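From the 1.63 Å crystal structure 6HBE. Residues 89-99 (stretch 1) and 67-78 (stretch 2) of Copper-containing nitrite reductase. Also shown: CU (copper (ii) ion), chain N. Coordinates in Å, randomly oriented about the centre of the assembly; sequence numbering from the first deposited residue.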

# COMPACT_ATOMS: atom_id res chain seq x y z
N PHE C 89 -21.15 11.31 -24.11
CA PHE C 89 -22.12 12.32 -23.72
C PHE C 89 -21.62 13.23 -22.61
O PHE C 89 -21.99 14.40 -22.59
CB PHE C 89 -23.44 11.64 -23.33
CG PHE C 89 -23.95 10.69 -24.37
CD1 PHE C 89 -24.40 11.17 -25.61
CD2 PHE C 89 -23.95 9.33 -24.16
CE1 PHE C 89 -24.84 10.30 -26.60
CE2 PHE C 89 -24.40 8.44 -25.15
CZ PHE C 89 -24.84 8.93 -26.37
N LEU C 90 -20.75 12.73 -21.72
CA LEU C 90 -20.27 13.48 -20.56
C LEU C 90 -18.77 13.67 -20.47
O LEU C 90 -18.27 14.28 -19.52
CB LEU C 90 -20.74 12.77 -19.28
CG LEU C 90 -22.25 12.71 -19.02
CD1 LEU C 90 -22.58 11.81 -17.83
CD2 LEU C 90 -22.83 14.09 -18.78
N GLY C 91 -18.02 13.17 -21.45
CA GLY C 91 -16.57 13.36 -21.46
C GLY C 91 -16.12 14.56 -22.23
O GLY C 91 -16.86 15.08 -23.07
N ASN C 92 -14.89 15.01 -21.94
CA ASN C 92 -14.19 16.05 -22.71
C ASN C 92 -15.01 17.35 -22.82
O ASN C 92 -15.25 17.90 -23.93
CB ASN C 92 -13.81 15.51 -24.11
CG ASN C 92 -12.75 16.34 -24.80
OD1 ASN C 92 -12.00 17.10 -24.19
ND2 ASN C 92 -12.67 16.17 -26.11
N VAL C 93 -15.43 17.83 -21.66
CA VAL C 93 -16.32 18.99 -21.57
C VAL C 93 -15.46 20.23 -21.48
O VAL C 93 -14.82 20.49 -20.48
CB VAL C 93 -17.28 18.87 -20.36
CG1 VAL C 93 -18.25 20.05 -20.33
CG2 VAL C 93 -18.04 17.55 -20.45
N GLN C 94 -15.47 21.04 -22.54
CA GLN C 94 -14.60 22.22 -22.62
C GLN C 94 -15.05 23.35 -21.67
O GLN C 94 -16.22 23.41 -21.27
CB GLN C 94 -14.57 22.75 -24.08
CG GLN C 94 -14.06 21.76 -25.12
CD GLN C 94 -12.59 21.39 -24.91
OE1 GLN C 94 -11.73 22.26 -24.83
NE2 GLN C 94 -12.32 20.10 -24.82
N PRO C 95 -14.13 24.26 -21.31
CA PRO C 95 -14.50 25.40 -20.48
C PRO C 95 -15.74 26.14 -21.00
O PRO C 95 -15.84 26.42 -22.20
CB PRO C 95 -13.26 26.31 -20.56
CG PRO C 95 -12.13 25.38 -20.86
CD PRO C 95 -12.71 24.29 -21.70
N GLY C 96 -16.71 26.38 -20.12
CA GLY C 96 -17.93 27.07 -20.46
C GLY C 96 -19.00 26.23 -21.12
O GLY C 96 -20.10 26.73 -21.35
N GLU C 97 -18.73 24.97 -21.41
CA GLU C 97 -19.70 24.09 -22.08
C GLU C 97 -20.70 23.50 -21.08
O GLU C 97 -20.38 23.39 -19.87
CB GLU C 97 -18.94 22.99 -22.81
CG GLU C 97 -19.74 22.26 -23.86
CD GLU C 97 -18.96 21.20 -24.65
OE1 GLU C 97 -19.65 20.48 -25.42
OE2 GLU C 97 -17.72 21.04 -24.49
N THR C 98 -21.89 23.09 -21.59
CA THR C 98 -22.92 22.35 -20.86
C THR C 98 -23.26 21.03 -21.57
O THR C 98 -23.30 20.96 -22.80
CB THR C 98 -24.21 23.20 -20.69
OG1 THR C 98 -23.91 24.35 -19.90
CG2 THR C 98 -25.31 22.45 -19.97
N ARG C 99 -23.49 19.96 -20.80
CA ARG C 99 -24.08 18.73 -21.35
C ARG C 99 -25.32 18.35 -20.58
O ARG C 99 -25.43 18.61 -19.40
CB ARG C 99 -23.10 17.54 -21.30
CG ARG C 99 -21.73 17.79 -21.94
CD ARG C 99 -21.74 17.78 -23.47
NE ARG C 99 -20.40 18.14 -23.99
CZ ARG C 99 -19.38 17.29 -24.06
NH1 ARG C 99 -19.51 16.01 -23.70
NH2 ARG C 99 -18.20 17.72 -24.50
CU CU N . -12.00 17.55 -13.82
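Stretch 2, residues 67-78: LRNLDNVTHGLS

Stretch 2 runs antiparallel to stretch 1, extended at Leu 67–Asn 69 (phi -100 to -123°, psi 108 to 136°) and looped beyond. Two ladders fix the register, which shifts by two residues between them. In the first, Leu 67 N donates to Arg 99 O (3.0 Å, 166°) and Arg 99 N to Leu 67 O (3.0 Å, 163°), while Arg 68 lies opposite Thr 98 in the non-hydrogen-bonded pair. Asn 69 N then reaches Glu 97 O (3.0 Å, 170°), and Asn 69 O accepts from Gly 96 N (2.9 Å, 140°) within the type II turn Gln 94–Glu 97. Both backbone polar atoms of Asn 69 are thus satisfied by that turn.

The Asn 69 side chain spans the loop between the ladders: Asn 69 ND2 donates to Val 93 O (3.0 Å) and to Val 73 O (2.9 Å, 173°), while Asn 69 OD1 accepts from Asp 71 N (2.8 Å). Val 93 O also accepts from His 75 N (3.1 Å, 166°), and Val 93 N donates to His 75 O (2.8 Å), closing a single bridge. The CA-to-CB bond of His 75 points away from stretch 1; His 75 ND1 binds copper CU at 2.0 Å and His 75 NE2 donates to Asp 71 OD2 (2.9 Å).

Finally, Leu 77 N donates a hydrogen bond to Leu 90 O (3.0 Å, 140°). Leu 67 CD2 packs 3.9 Å from Val 93 CG2, and Leu 77 CD2 4.0 Å from Leu 90 CD1.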

# COMPACT_ATOMS: atom_id res chain seq x y z
N LEU C 67 -24.58 18.95 -16.57
CA LEU C 67 -23.21 19.20 -16.18
C LEU C 67 -22.72 20.49 -16.79
O LEU C 67 -22.74 20.63 -18.02
CB LEU C 67 -22.34 18.04 -16.65
CG LEU C 67 -20.81 18.19 -16.51
CD1 LEU C 67 -20.41 18.24 -15.04
CD2 LEU C 67 -20.12 17.04 -17.23
N ARG C 68 -22.18 21.40 -15.98
CA ARG C 68 -21.68 22.67 -16.49
C ARG C 68 -20.23 22.82 -16.10
O ARG C 68 -19.88 22.53 -14.96
CB ARG C 68 -22.45 23.88 -15.92
CG ARG C 68 -23.94 23.85 -16.14
CD ARG C 68 -24.64 25.09 -15.57
NE ARG C 68 -26.07 24.86 -15.50
CZ ARG C 68 -26.90 24.83 -16.55
NH1 ARG C 68 -26.47 25.07 -17.80
NH2 ARG C 68 -28.20 24.59 -16.36
N ASN C 69 -19.39 23.26 -17.04
CA ASN C 69 -17.99 23.51 -16.73
C ASN C 69 -17.72 24.99 -16.51
O ASN C 69 -17.66 25.78 -17.47
CB ASN C 69 -17.07 22.93 -17.81
CG ASN C 69 -15.60 23.08 -17.46
OD1 ASN C 69 -15.24 23.70 -16.45
ND2 ASN C 69 -14.73 22.50 -18.29
N LEU C 70 -17.49 25.36 -15.26
CA LEU C 70 -17.28 26.73 -14.84
C LEU C 70 -15.81 27.08 -14.70
O LEU C 70 -15.48 28.21 -14.38
CB LEU C 70 -18.04 26.99 -13.52
CG LEU C 70 -19.48 27.53 -13.62
CD1 LEU C 70 -20.35 26.79 -14.61
CD2 LEU C 70 -20.14 27.57 -12.25
N ASP C 71 -14.92 26.13 -15.01
CA ASP C 71 -13.48 26.32 -14.87
C ASP C 71 -12.83 26.77 -16.21
O ASP C 71 -13.48 26.78 -17.23
CB ASP C 71 -12.84 24.99 -14.43
CG ASP C 71 -11.57 25.16 -13.61
OD1 ASP C 71 -11.14 26.31 -13.33
OD2 ASP C 71 -11.00 24.12 -13.20
N ASN C 72 -11.53 27.06 -16.15
CA ASN C 72 -10.68 27.37 -17.33
C ASN C 72 -9.95 26.17 -17.96
O ASN C 72 -9.22 26.37 -18.93
CB ASN C 72 -9.65 28.48 -16.98
CG ASN C 72 -8.70 28.09 -15.84
OD1 ASN C 72 -9.04 27.30 -14.97
ND2 ASN C 72 -7.50 28.66 -15.83
N VAL C 73 -10.13 24.95 -17.42
CA VAL C 73 -9.67 23.71 -18.08
C VAL C 73 -10.83 22.75 -18.27
O VAL C 73 -11.88 22.88 -17.63
CB VAL C 73 -8.50 23.00 -17.34
CG1 VAL C 73 -7.34 23.96 -17.11
CG2 VAL C 73 -8.95 22.36 -16.02
N THR C 74 -10.61 21.79 -19.16
CA THR C 74 -11.57 20.73 -19.49
C THR C 74 -11.88 19.85 -18.29
O THR C 74 -10.97 19.55 -17.54
CB THR C 74 -11.00 19.89 -20.64
OG1 THR C 74 -10.86 20.74 -21.79
CG2 THR C 74 -11.86 18.71 -21.03
N HIS C 75 -13.14 19.41 -18.15
CA HIS C 75 -13.58 18.48 -17.09
C HIS C 75 -14.54 17.48 -17.75
O HIS C 75 -14.58 17.38 -18.99
CB HIS C 75 -14.25 19.25 -15.92
CG HIS C 75 -13.29 20.08 -15.13
ND1 HIS C 75 -12.35 19.51 -14.30
CD2 HIS C 75 -13.13 21.42 -15.03
CE1 HIS C 75 -11.62 20.47 -13.75
NE2 HIS C 75 -12.08 21.64 -14.18
N GLY C 76 -15.27 16.74 -16.95
CA GLY C 76 -16.21 15.76 -17.47
C GLY C 76 -16.85 15.03 -16.32
O GLY C 76 -16.75 15.47 -15.18
N LEU C 77 -17.52 13.91 -16.61
CA LEU C 77 -18.19 13.13 -15.56
C LEU C 77 -18.36 11.66 -15.94
O LEU C 77 -18.77 11.32 -17.08
CB LEU C 77 -19.57 13.73 -15.26
CG LEU C 77 -20.48 13.07 -14.20
CD1 LEU C 77 -19.89 13.32 -12.81
CD2 LEU C 77 -21.90 13.62 -14.28
N SER C 78 -18.05 10.79 -14.98
CA SER C 78 -18.48 9.40 -14.96
C SER C 78 -19.42 9.18 -13.78
O SER C 78 -19.20 9.71 -12.71
CB SER C 78 -17.27 8.45 -14.84
OG SER C 78 -17.74 7.11 -14.70